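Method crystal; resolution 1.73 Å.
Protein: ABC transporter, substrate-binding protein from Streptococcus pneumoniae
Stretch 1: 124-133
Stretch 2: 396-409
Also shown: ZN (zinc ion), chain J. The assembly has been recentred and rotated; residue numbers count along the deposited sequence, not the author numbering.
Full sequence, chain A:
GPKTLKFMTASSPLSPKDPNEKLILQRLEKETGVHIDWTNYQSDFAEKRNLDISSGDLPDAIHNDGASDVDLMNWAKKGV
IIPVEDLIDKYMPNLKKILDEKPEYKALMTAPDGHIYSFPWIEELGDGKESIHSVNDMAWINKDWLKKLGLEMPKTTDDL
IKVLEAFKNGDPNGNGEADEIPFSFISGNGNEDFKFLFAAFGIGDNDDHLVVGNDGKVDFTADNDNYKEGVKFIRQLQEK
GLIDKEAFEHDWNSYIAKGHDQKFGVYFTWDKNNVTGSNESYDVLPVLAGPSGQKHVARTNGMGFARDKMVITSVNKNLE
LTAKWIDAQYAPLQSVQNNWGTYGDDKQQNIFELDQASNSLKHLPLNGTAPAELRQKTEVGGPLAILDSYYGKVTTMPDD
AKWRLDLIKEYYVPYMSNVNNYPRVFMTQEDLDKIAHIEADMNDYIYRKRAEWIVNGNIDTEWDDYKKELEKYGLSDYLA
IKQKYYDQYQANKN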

# COMPACT_ATOMS: atom_id res chain seq x y z
N GLU A 124 -1.42 8.37 7.12
CA GLU A 124 -2.67 8.67 6.41
C GLU A 124 -2.40 9.70 5.31
O GLU A 124 -1.85 10.77 5.59
CB GLU A 124 -3.71 9.20 7.39
CG GLU A 124 -4.05 8.17 8.46
CD GLU A 124 -5.21 8.63 9.32
OE1 GLU A 124 -5.52 9.84 9.26
OE2 GLU A 124 -5.79 7.78 10.05
N LEU A 125 -2.66 9.31 4.06
CA LEU A 125 -2.67 10.26 2.91
C LEU A 125 -4.06 10.17 2.35
O LEU A 125 -4.38 9.30 1.50
CB LEU A 125 -1.60 9.91 1.89
CG LEU A 125 -0.18 10.26 2.27
CD1 LEU A 125 0.80 9.48 1.42
CD2 LEU A 125 0.04 11.77 2.15
N GLY A 126 -4.93 11.01 2.90
CA GLY A 126 -6.34 10.86 2.76
C GLY A 126 -6.95 9.89 3.74
O GLY A 126 -6.31 8.95 4.17
N ASP A 127 -8.23 10.09 4.03
CA ASP A 127 -9.00 9.23 4.96
C ASP A 127 -10.11 8.47 4.26
O ASP A 127 -10.70 9.01 3.36
CB ASP A 127 -9.73 10.11 6.01
CG ASP A 127 -9.02 10.14 7.32
OD1 ASP A 127 -8.15 9.28 7.53
OD2 ASP A 127 -9.35 11.02 8.14
N GLY A 128 -10.46 7.29 4.76
CA GLY A 128 -11.54 6.46 4.24
C GLY A 128 -11.44 6.30 2.73
O GLY A 128 -10.39 5.96 2.20
N LYS A 129 -12.53 6.60 2.02
CA LYS A 129 -12.59 6.40 0.57
C LYS A 129 -11.55 7.25 -0.17
O LYS A 129 -11.08 6.90 -1.23
CB LYS A 129 -13.99 6.74 0.07
CG LYS A 129 -15.08 5.76 0.49
CD LYS A 129 -16.45 6.22 0.05
CE LYS A 129 -17.53 5.32 0.61
NZ LYS A 129 -18.81 5.74 0.01
N GLU A 130 -11.18 8.37 0.44
CA GLU A 130 -10.24 9.31 -0.17
C GLU A 130 -8.79 8.92 0.00
O GLU A 130 -7.93 9.58 -0.59
CB GLU A 130 -10.49 10.73 0.38
CG GLU A 130 -11.79 11.30 -0.15
CD GLU A 130 -12.17 12.65 0.45
OE1 GLU A 130 -11.31 13.46 0.81
OE2 GLU A 130 -13.38 12.92 0.52
N SER A 131 -8.50 7.82 0.73
CA SER A 131 -7.13 7.37 0.92
C SER A 131 -6.46 7.17 -0.43
O SER A 131 -7.07 6.65 -1.37
CB SER A 131 -7.07 6.07 1.73
OG SER A 131 -5.75 5.53 1.75
N ILE A 132 -5.19 7.54 -0.50
CA ILE A 132 -4.36 7.32 -1.69
C ILE A 132 -4.28 5.83 -2.07
O ILE A 132 -4.00 5.49 -3.21
CB ILE A 132 -2.93 7.90 -1.47
CG1 ILE A 132 -2.17 8.04 -2.81
CG2 ILE A 132 -2.14 7.07 -0.47
CD1 ILE A 132 -0.96 8.95 -2.73
N HIS A 133 -4.51 4.97 -1.07
CA HIS A 133 -4.48 3.54 -1.25
C HIS A 133 -5.73 2.92 -1.85
O HIS A 133 -5.68 1.76 -2.26
CB HIS A 133 -4.18 2.88 0.09
CG HIS A 133 -2.88 3.31 0.65
ND1 HIS A 133 -1.67 2.93 0.10
CD2 HIS A 133 -2.59 4.15 1.66
CE1 HIS A 133 -0.69 3.47 0.80
NE2 HIS A 133 -1.23 4.25 1.73
N THR A 396 3.12 20.20 5.18
CA THR A 396 2.60 19.97 3.85
C THR A 396 2.59 18.49 3.51
O THR A 396 3.36 17.70 4.05
CB THR A 396 3.44 20.72 2.79
OG1 THR A 396 4.82 20.41 2.97
CG2 THR A 396 3.22 22.19 2.92
N MET A 397 1.72 18.12 2.57
CA MET A 397 1.76 16.83 1.90
C MET A 397 2.80 16.83 0.79
O MET A 397 2.94 17.79 0.10
CB MET A 397 0.40 16.59 1.25
CG MET A 397 0.17 15.20 0.79
SD MET A 397 -1.53 15.02 0.23
CE MET A 397 -2.44 15.04 1.76
N PRO A 398 3.50 15.71 0.56
CA PRO A 398 4.31 15.60 -0.63
C PRO A 398 3.50 15.89 -1.90
O PRO A 398 2.33 15.47 -2.01
CB PRO A 398 4.77 14.14 -0.61
CG PRO A 398 4.62 13.71 0.79
CD PRO A 398 3.50 14.48 1.37
N ASP A 399 4.10 16.64 -2.83
CA ASP A 399 3.40 17.10 -4.04
C ASP A 399 2.82 15.94 -4.87
O ASP A 399 1.73 16.07 -5.38
CB ASP A 399 4.33 17.88 -4.98
CG ASP A 399 4.69 19.26 -4.46
OD1 ASP A 399 4.02 19.78 -3.54
OD2 ASP A 399 5.64 19.82 -5.03
N ASP A 400 3.58 14.87 -5.03
CA ASP A 400 3.12 13.73 -5.81
C ASP A 400 1.92 13.03 -5.16
O ASP A 400 1.01 12.60 -5.86
CB ASP A 400 4.23 12.75 -6.16
CG ASP A 400 4.95 12.17 -4.94
OD1 ASP A 400 4.75 12.63 -3.79
OD2 ASP A 400 5.75 11.23 -5.17
N ALA A 401 1.92 12.97 -3.82
CA ALA A 401 0.78 12.40 -3.10
C ALA A 401 -0.45 13.26 -3.27
O ALA A 401 -1.55 12.75 -3.49
CB ALA A 401 1.09 12.22 -1.63
N LYS A 402 -0.26 14.57 -3.14
CA LYS A 402 -1.37 15.51 -3.28
C LYS A 402 -1.99 15.38 -4.67
O LYS A 402 -3.22 15.36 -4.81
CB LYS A 402 -0.92 16.94 -3.02
CG LYS A 402 -1.97 18.01 -3.23
CD LYS A 402 -3.20 17.80 -2.37
CE LYS A 402 -4.13 19.02 -2.39
NZ LYS A 402 -5.51 18.63 -1.97
N TRP A 403 -1.15 15.36 -5.69
CA TRP A 403 -1.60 15.20 -7.07
C TRP A 403 -2.47 13.93 -7.23
O TRP A 403 -3.57 14.01 -7.73
CB TRP A 403 -0.40 15.14 -7.98
CG TRP A 403 -0.68 14.89 -9.41
CD1 TRP A 403 -1.09 15.82 -10.37
CD2 TRP A 403 -0.52 13.65 -10.11
NE1 TRP A 403 -1.18 15.20 -11.60
CE2 TRP A 403 -0.86 13.88 -11.46
CE3 TRP A 403 -0.14 12.37 -9.71
CZ2 TRP A 403 -0.79 12.85 -12.42
CZ3 TRP A 403 -0.10 11.37 -10.65
CH2 TRP A 403 -0.45 11.61 -11.99
N ARG A 404 -1.98 12.80 -6.74
CA ARG A 404 -2.68 11.52 -6.86
C ARG A 404 -3.99 11.55 -6.07
O ARG A 404 -5.01 11.11 -6.57
CB ARG A 404 -1.78 10.33 -6.44
CG ARG A 404 -2.28 9.00 -6.93
CD ARG A 404 -1.42 7.87 -6.48
NE ARG A 404 -1.71 6.71 -7.33
CZ ARG A 404 -2.54 5.71 -7.00
NH1 ARG A 404 -3.15 5.66 -5.82
NH2 ARG A 404 -2.74 4.75 -7.85
N LEU A 405 -3.97 12.09 -4.85
CA LEU A 405 -5.19 12.21 -4.03
C LEU A 405 -6.27 12.96 -4.73
O LEU A 405 -7.45 12.59 -4.66
CB LEU A 405 -4.93 12.94 -2.69
CG LEU A 405 -4.34 12.13 -1.59
CD1 LEU A 405 -4.09 13.00 -0.35
CD2 LEU A 405 -5.28 11.00 -1.20
N ASP A 406 -5.90 14.07 -5.37
CA ASP A 406 -6.89 14.88 -6.06
C ASP A 406 -7.49 14.12 -7.26
O ASP A 406 -8.70 14.21 -7.45
CB ASP A 406 -6.27 16.20 -6.50
CG ASP A 406 -5.96 17.15 -5.34
OD1 ASP A 406 -6.41 16.95 -4.19
OD2 ASP A 406 -5.28 18.15 -5.62
N LEU A 407 -6.70 13.35 -8.01
CA LEU A 407 -7.25 12.49 -9.06
C LEU A 407 -8.22 11.45 -8.50
O LEU A 407 -9.31 11.24 -9.05
CB LEU A 407 -6.15 11.75 -9.83
CG LEU A 407 -5.14 12.62 -10.63
CD1 LEU A 407 -4.09 11.78 -11.32
CD2 LEU A 407 -5.87 13.45 -11.65
N ILE A 408 -7.83 10.80 -7.40
CA ILE A 408 -8.69 9.81 -6.74
C ILE A 408 -10.05 10.42 -6.38
O ILE A 408 -11.12 9.83 -6.67
CB ILE A 408 -7.97 9.16 -5.54
CG1 ILE A 408 -6.86 8.24 -6.06
CG2 ILE A 408 -8.94 8.41 -4.64
CD1 ILE A 408 -5.89 7.82 -4.99
N LYS A 409 -10.01 11.59 -5.77
CA LYS A 409 -11.21 12.28 -5.39
C LYS A 409 -12.11 12.66 -6.59
O LYS A 409 -13.32 12.49 -6.52
CB LYS A 409 -10.88 13.55 -4.57
CG LYS A 409 -12.13 14.02 -3.83
CD LYS A 409 -11.92 15.31 -3.08
CE LYS A 409 -13.17 15.70 -2.24
NZ LYS A 409 -14.11 14.56 -1.93
ZN ZN J . -7.52 10.44 9.71
O HOH W 1 -8.75 11.48 -2.44
O HOH W 2 -7.20 12.50 10.74

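Residues 396-409 lay one side of a helix against the loop 124-133, burying 518 Å² in all, mostly through apolar side chains. Met397, just ahead of the helix, opens the contact: its CG lies 3.7 Å from Leu125 CD2. Pro398 follows at the N-cap position and accepts the first helical hydrogen bond, from Lys402 N to Pro398 O (3.0 Å); its ring touches the same leucine more loosely. Asp399 and Asp400 make no contact with the loop. Ala401 points toward the loop, and its small side chain meets two residues, with CB 3.9 Å from Leu125 CD2 and 4.0 Å from Ile132 CD1. Lys402 points away and instead forms a salt bridge one turn on, NZ to Asp406 OD1 at 2.9 Å. Arg404 packs its aliphatic part on Ile132, CD to CG1 at 3.7 Å; its NH1 comes within 2.8 Å of Ile132 O, near the guanidinium plane, but the angle is too poor for a hydrogen bond. Leu405 reaches into the turn of the loop. Its CD2 lies 3.3 Å from Leu125 O, 3.1 Å from Glu130 O and 3.9 Å from Ile132 CB, beside the hydrogen bond from Ile132 N to Leu125 O (2.8 Å) that draws the two ends of the turn together. At Gly126 a CB would stand 2.9 Å from Leu405 CD2, a clash, and the backbone angles there themselves call for glycine. Water 1 joins the backbones by donating to Glu130 O and Leu405 O, each 2.8 Å from its oxygen. One turn after Arg404, Ile408 brings CD1 to 3.5 Å from Ile132 O and 4.3 Å from Ile132 CG1. Lys409 finishes the contact at its exposed end with a salt bridge: NZ donates a hydrogen bond to Glu130 OE2 at 3.0 Å, the ends of both side chains approaching from sideways-pointing CA-to-CB bonds.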